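Local coordinates for protein glycerol kinase, putative (PDB 2W40) that probably catalyses the ATP-dependent phosphorylation of glycerol to sn-glycerol 3-phosphate, as a member of the FGGY kinase family, at residues I52-N55 with L56-M60; E232-P235 with D236-N239. All coordinates share one frame; numbering follows the deposited sequence.

Contact 1. Residues I52-N55 with L56-M60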
loop_
_atom_site.group_PDB
_atom_site.type_symbol
_atom_site.label_atom_id
_atom_site.label_comp_id
_atom_site.label_asym_id
_atom_site.label_seq_id
_atom_site.Cartn_x
_atom_site.Cartn_y
_atom_site.Cartn_z
ATOM N N ILE C 52 -14.168 28.141 -1.386
ATOM C CA ILE C 52 -14.227 28.346 0.030
ATOM C C ILE C 52 -15.188 29.500 0.423
ATOM O O ILE C 52 -15.948 29.359 1.401
ATOM C CB ILE C 52 -12.788 28.566 0.580
ATOM C CG1 ILE C 52 -12.019 27.226 0.475
ATOM C CG2 ILE C 52 -12.848 29.112 2.087
ATOM C CD1 ILE C 52 -10.547 27.367 0.814
ATOM N N MET C 53 -15.040 30.669 -0.200
ATOM C CA MET C 53 -15.924 31.757 0.151
ATOM C C MET C 53 -17.404 31.443 -0.093
ATOM O O MET C 53 -18.281 31.804 0.746
ATOM C CB MET C 53 -15.567 33.030 -0.578
ATOM C CG MET C 53 -14.347 33.677 -0.123
ATOM S SD MET C 53 -14.233 34.065 1.666
ATOM C CE MET C 53 -15.643 34.902 2.135
ATOM N N THR C 54 -17.702 30.870 -1.260
ATOM C CA THR C 54 -19.081 30.535 -1.565
ATOM C C THR C 54 -19.653 29.622 -0.473
ATOM O O THR C 54 -20.777 29.811 0.023
ATOM C CB THR C 54 -19.132 29.879 -2.942
ATOM O OG1 THR C 54 -18.687 30.885 -3.894
ATOM C CG2 THR C 54 -20.577 29.408 -3.231
ATOM N N ASN C 55 -18.883 28.617 -0.117
ATOM C CA ASN C 55 -19.305 27.679 0.937
ATOM C C ASN C 55 -19.535 28.417 2.263
ATOM O O ASN C 55 -20.534 28.202 2.949
ATOM C CB ASN C 55 -18.250 26.616 1.135
ATOM C CG ASN C 55 -18.254 25.572 0.051
ATOM O OD1 ASN C 55 -19.133 25.617 -0.854
ATOM N ND2 ASN C 55 -17.273 24.711 0.071
ATOM N N LEU C 56 -18.637 29.314 2.619
ATOM C CA LEU C 56 -18.781 30.111 3.802
ATOM C C LEU C 56 -20.044 30.880 3.795
ATOM O O LEU C 56 -20.786 30.846 4.746
ATOM C CB LEU C 56 -17.576 31.005 4.011
ATOM C CG LEU C 56 -17.703 31.810 5.330
ATOM C CD1 LEU C 56 -17.863 31.050 6.622
ATOM C CD2 LEU C 56 -16.505 32.812 5.431
ATOM N N TYR C 57 -20.309 31.629 2.708
ATOM C CA TYR C 57 -21.524 32.498 2.625
ATOM C C TYR C 57 -22.770 31.659 2.809
ATOM O O TYR C 57 -23.665 32.017 3.556
ATOM C CB TYR C 57 -21.533 33.245 1.302
ATOM C CG TYR C 57 -20.477 34.360 1.182
ATOM C CD1 TYR C 57 -20.084 35.100 2.271
ATOM C CD2 TYR C 57 -19.893 34.626 -0.041
ATOM C CE1 TYR C 57 -19.108 36.144 2.121
ATOM C CE2 TYR C 57 -18.975 35.587 -0.220
ATOM C CZ TYR C 57 -18.583 36.380 0.828
ATOM O OH TYR C 57 -17.680 37.385 0.619
ATOM N N ASN C 58 -22.779 30.511 2.132
ATOM C CA ASN C 58 -23.938 29.605 2.186
ATOM C C ASN C 58 -24.170 29.091 3.610
ATOM O O ASN C 58 -25.297 29.055 4.093
ATOM C CB ASN C 58 -23.754 28.532 1.097
ATOM C CG ASN C 58 -24.129 29.040 -0.304
ATOM O OD1 ASN C 58 -24.903 30.012 -0.444
ATOM N ND2 ASN C 58 -23.599 28.371 -1.374
ATOM N N LEU C 59 -23.087 28.780 4.328
ATOM C CA LEU C 59 -23.189 28.219 5.654
ATOM C C LEU C 59 -23.676 29.303 6.648
ATOM O O LEU C 59 -24.497 29.043 7.493
ATOM C CB LEU C 59 -21.816 27.722 6.117
ATOM C CG LEU C 59 -21.351 26.368 5.550
ATOM C CD1 LEU C 59 -19.786 26.167 5.702
ATOM C CD2 LEU C 59 -22.193 25.233 6.292
ATOM N N MET C 60 -23.136 30.525 6.524
ATOM C CA MET C 60 -23.533 31.694 7.330
ATOM C C MET C 60 -25.051 31.978 7.108
ATOM O O MET C 60 -25.786 32.126 8.073
ATOM C CB MET C 60 -22.666 32.911 6.932
ATOM C CG MET C 60 -21.275 32.784 7.460
ATOM S SD MET C 60 -20.283 34.213 6.937
ATOM C CE MET C 60 -21.000 35.601 7.827
HETATM O O HOH W 1 -21.825 26.191 -1.383
#
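Met53 and Tyr57, one helical turn apart, show how a flexible side chain can fold back along a helix to meet an aromatic ring. From CB the Met53 chain sets off beside its own backbone N. The bend at chi2 (-55°) brings SD obliquely to the Tyr57 ring, 5.5 Å from its centroid, in a Met-aromatic contact, and the bend at chi3 (-51°) turns the tip onto CZ. CE of Met53 lies 3.5 Å from CZ of Tyr57 and nearly as near to its OH and CE1. The same methyl also reaches CD2 of Leu56, at 4.0 Å, and so spans two residues of the following turn. At its root the ring rests against the main chain, with CD2 of Tyr57 3.3 Å from O of Met53; that oxygen also accepts the nearly straight helical bond from N of Tyr57 (2.8 Å, 167° at the hydrogen).

The more exposed flank is polar, and a bound glycerol lies beside Asn58. Asn55 and Asn58 are joined by a water that donates to OD1 of Asn55 at 2.8 Å and accepts from ND2 of Asn58. Thr54 runs alongside Asn58, its CG2 beside the amide nitrogen ND2, while its OG1 turns back to Ile50 O.

The helix 49-70 thus has clearly different sides. Ile52 and Leu56 pack on strands 3-11 and 15-21 of the N-terminal domain's mixed sheet, Leu59 on 15-21, Met53 meets Trp170 and Leu171 of helix 167-176, and Tyr57 stacks on His233 in the loop between strands 225-228 and 241-247.

Contact 2. Residues E232-P235 with D236-N239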
loop_
_atom_site.group_PDB
_atom_site.type_symbol
_atom_site.label_atom_id
_atom_site.label_comp_id
_atom_site.label_asym_id
_atom_site.label_seq_id
_atom_site.Cartn_x
_atom_site.Cartn_y
_atom_site.Cartn_z
ATOM N N GLU C 232 -22.299 41.817 0.385
ATOM C CA GLU C 232 -23.705 41.681 -0.043
ATOM C C GLU C 232 -24.179 40.227 -0.118
ATOM O O GLU C 232 -25.419 39.940 -0.199
ATOM C CB GLU C 232 -23.849 42.337 -1.430
ATOM C CG GLU C 232 -22.899 41.680 -2.488
ATOM C CD GLU C 232 -21.383 42.238 -2.497
ATOM O OE1 GLU C 232 -21.038 43.175 -1.694
ATOM O OE2 GLU C 232 -20.549 41.698 -3.319
ATOM N N HIS C 233 -23.232 39.275 -0.058
ATOM C CA HIS C 233 -23.588 37.875 -0.019
ATOM C C HIS C 233 -24.170 37.404 1.269
ATOM O O HIS C 233 -24.700 36.336 1.245
ATOM C CB HIS C 233 -22.397 36.981 -0.381
ATOM C CG HIS C 233 -21.843 37.274 -1.720
ATOM N ND1 HIS C 233 -22.532 37.031 -2.897
ATOM C CD2 HIS C 233 -20.701 37.897 -2.068
ATOM C CE1 HIS C 233 -21.777 37.433 -3.916
ATOM N NE2 HIS C 233 -20.660 37.966 -3.431
ATOM N N VAL C 234 -24.016 38.168 2.365
ATOM C CA VAL C 234 -24.407 37.801 3.741
ATOM C C VAL C 234 -25.143 39.013 4.373
ATOM O O VAL C 234 -24.755 39.621 5.354
ATOM C CB VAL C 234 -23.245 37.284 4.589
ATOM C CG1 VAL C 234 -22.888 35.838 4.152
ATOM C CG2 VAL C 234 -22.049 38.241 4.467
ATOM N N PRO C 235 -26.279 39.334 3.764
ATOM C CA PRO C 235 -26.984 40.582 4.100
ATOM C C PRO C 235 -27.476 40.661 5.539
ATOM O O PRO C 235 -27.466 41.785 6.144
ATOM C CB PRO C 235 -28.113 40.609 3.078
ATOM C CG PRO C 235 -28.286 39.242 2.684
ATOM C CD PRO C 235 -26.938 38.629 2.663
ATOM N N ASP C 236 -27.864 39.535 6.146
ATOM C CA ASP C 236 -28.259 39.544 7.570
ATOM C C ASP C 236 -27.138 39.873 8.544
ATOM O O ASP C 236 -27.333 40.075 9.756
ATOM C CB ASP C 236 -28.902 38.187 7.962
ATOM C CG ASP C 236 -30.332 38.062 7.466
ATOM O OD1 ASP C 236 -30.846 38.919 6.718
ATOM O OD2 ASP C 236 -30.990 37.155 7.946
ATOM N N TYR C 237 -25.914 39.721 8.060
ATOM C CA TYR C 237 -24.704 40.001 8.872
ATOM C C TYR C 237 -24.140 41.420 8.734
ATOM O O TYR C 237 -23.111 41.726 9.288
ATOM C CB TYR C 237 -23.661 38.997 8.505
ATOM C CG TYR C 237 -24.020 37.604 8.907
ATOM C CD1 TYR C 237 -23.521 37.065 10.107
ATOM C CD2 TYR C 237 -24.766 36.795 8.073
ATOM C CE1 TYR C 237 -23.808 35.750 10.475
ATOM C CE2 TYR C 237 -25.030 35.502 8.391
ATOM C CZ TYR C 237 -24.567 34.952 9.622
ATOM O OH TYR C 237 -24.778 33.619 10.011
ATOM N N LEU C 238 -24.878 42.278 8.014
ATOM C CA LEU C 238 -24.483 43.637 7.822
ATOM C C LEU C 238 -24.147 44.321 9.158
ATOM O O LEU C 238 -24.960 44.358 10.093
ATOM C CB LEU C 238 -25.520 44.438 7.076
ATOM C CG LEU C 238 -25.118 45.922 6.813
ATOM C CD1 LEU C 238 -23.945 46.094 5.823
ATOM C CD2 LEU C 238 -26.462 46.677 6.385
ATOM N N ASN C 239 -22.941 44.922 9.236
ATOM C CA ASN C 239 -22.441 45.640 10.384
ATOM C C ASN C 239 -22.186 44.853 11.682
ATOM O O ASN C 239 -21.973 45.421 12.755
ATOM C CB ASN C 239 -23.261 46.889 10.700
ATOM C CG ASN C 239 -23.203 47.930 9.644
ATOM O OD1 ASN C 239 -22.181 48.056 8.937
ATOM N ND2 ASN C 239 -24.292 48.682 9.478
#
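Val234 and Tyr237 meet round a tight turn in which hydrogen bonding and apolar packing join the same two residues. The polar part is a backbone bond from N of Tyr237 to O of Val234, 2.9 Å long and somewhat bent at the hydrogen (146°). The donor stands above the carbonyl plane, 46° out of it, a consequence of how sharply the 3-10 turn through Pro235, Asp236 and Tyr237 curls. A second bond, from N of Leu238 to O of Pro235, continues the pattern at 3.2 Å, though the position of that oxygen is less certain.

Apolar contact is made by CB of Val234, which lies 3.8 Å from CD2 of Tyr237 and approaches the ring obliquely. With CG of Tyr237 beside the backbone N (chi1 -67°), the ring is carried back alongside the valine.

The Val234 carbonyl makes further contacts of its own: CB of Tyr237 is 3.4 Å from O of Val234, and the same oxygen sits at the ring's edge, in its plane.

The phenol oxygen is hydrogen-bonded to Met60 O on helix 49-70, where Ile64 also touches the ring. One carbonyl, O of Val234, therefore serves as acceptor to an amide and as neighbour to an aromatic edge. Proline, which has no N-H to offer, begins the turn, and the buried tyrosine has its backbone N and its hydroxyl both engaged.

In the fold
From the N terminus, the chain reaches contact 1 first, on helix 49-70, which follows the opening strands 3-11, 15-21 and 27-34 of the mixed sheet. Contact 2 comes much later, in the loop between the edge strand 225-228 and strand 241-247. Each is a local turn of continuous chain, closing no long loop, and the two run in series without nesting or crossing. In space, however, their centres are only 12 Å apart: Val234 CG1 packs 3.5 Å from Tyr57 CD1, and the same methyl lies 4.0 Å from Met60 CB. Residues 232-239 are thereby tied to the helix within the FGGY N-terminal domain.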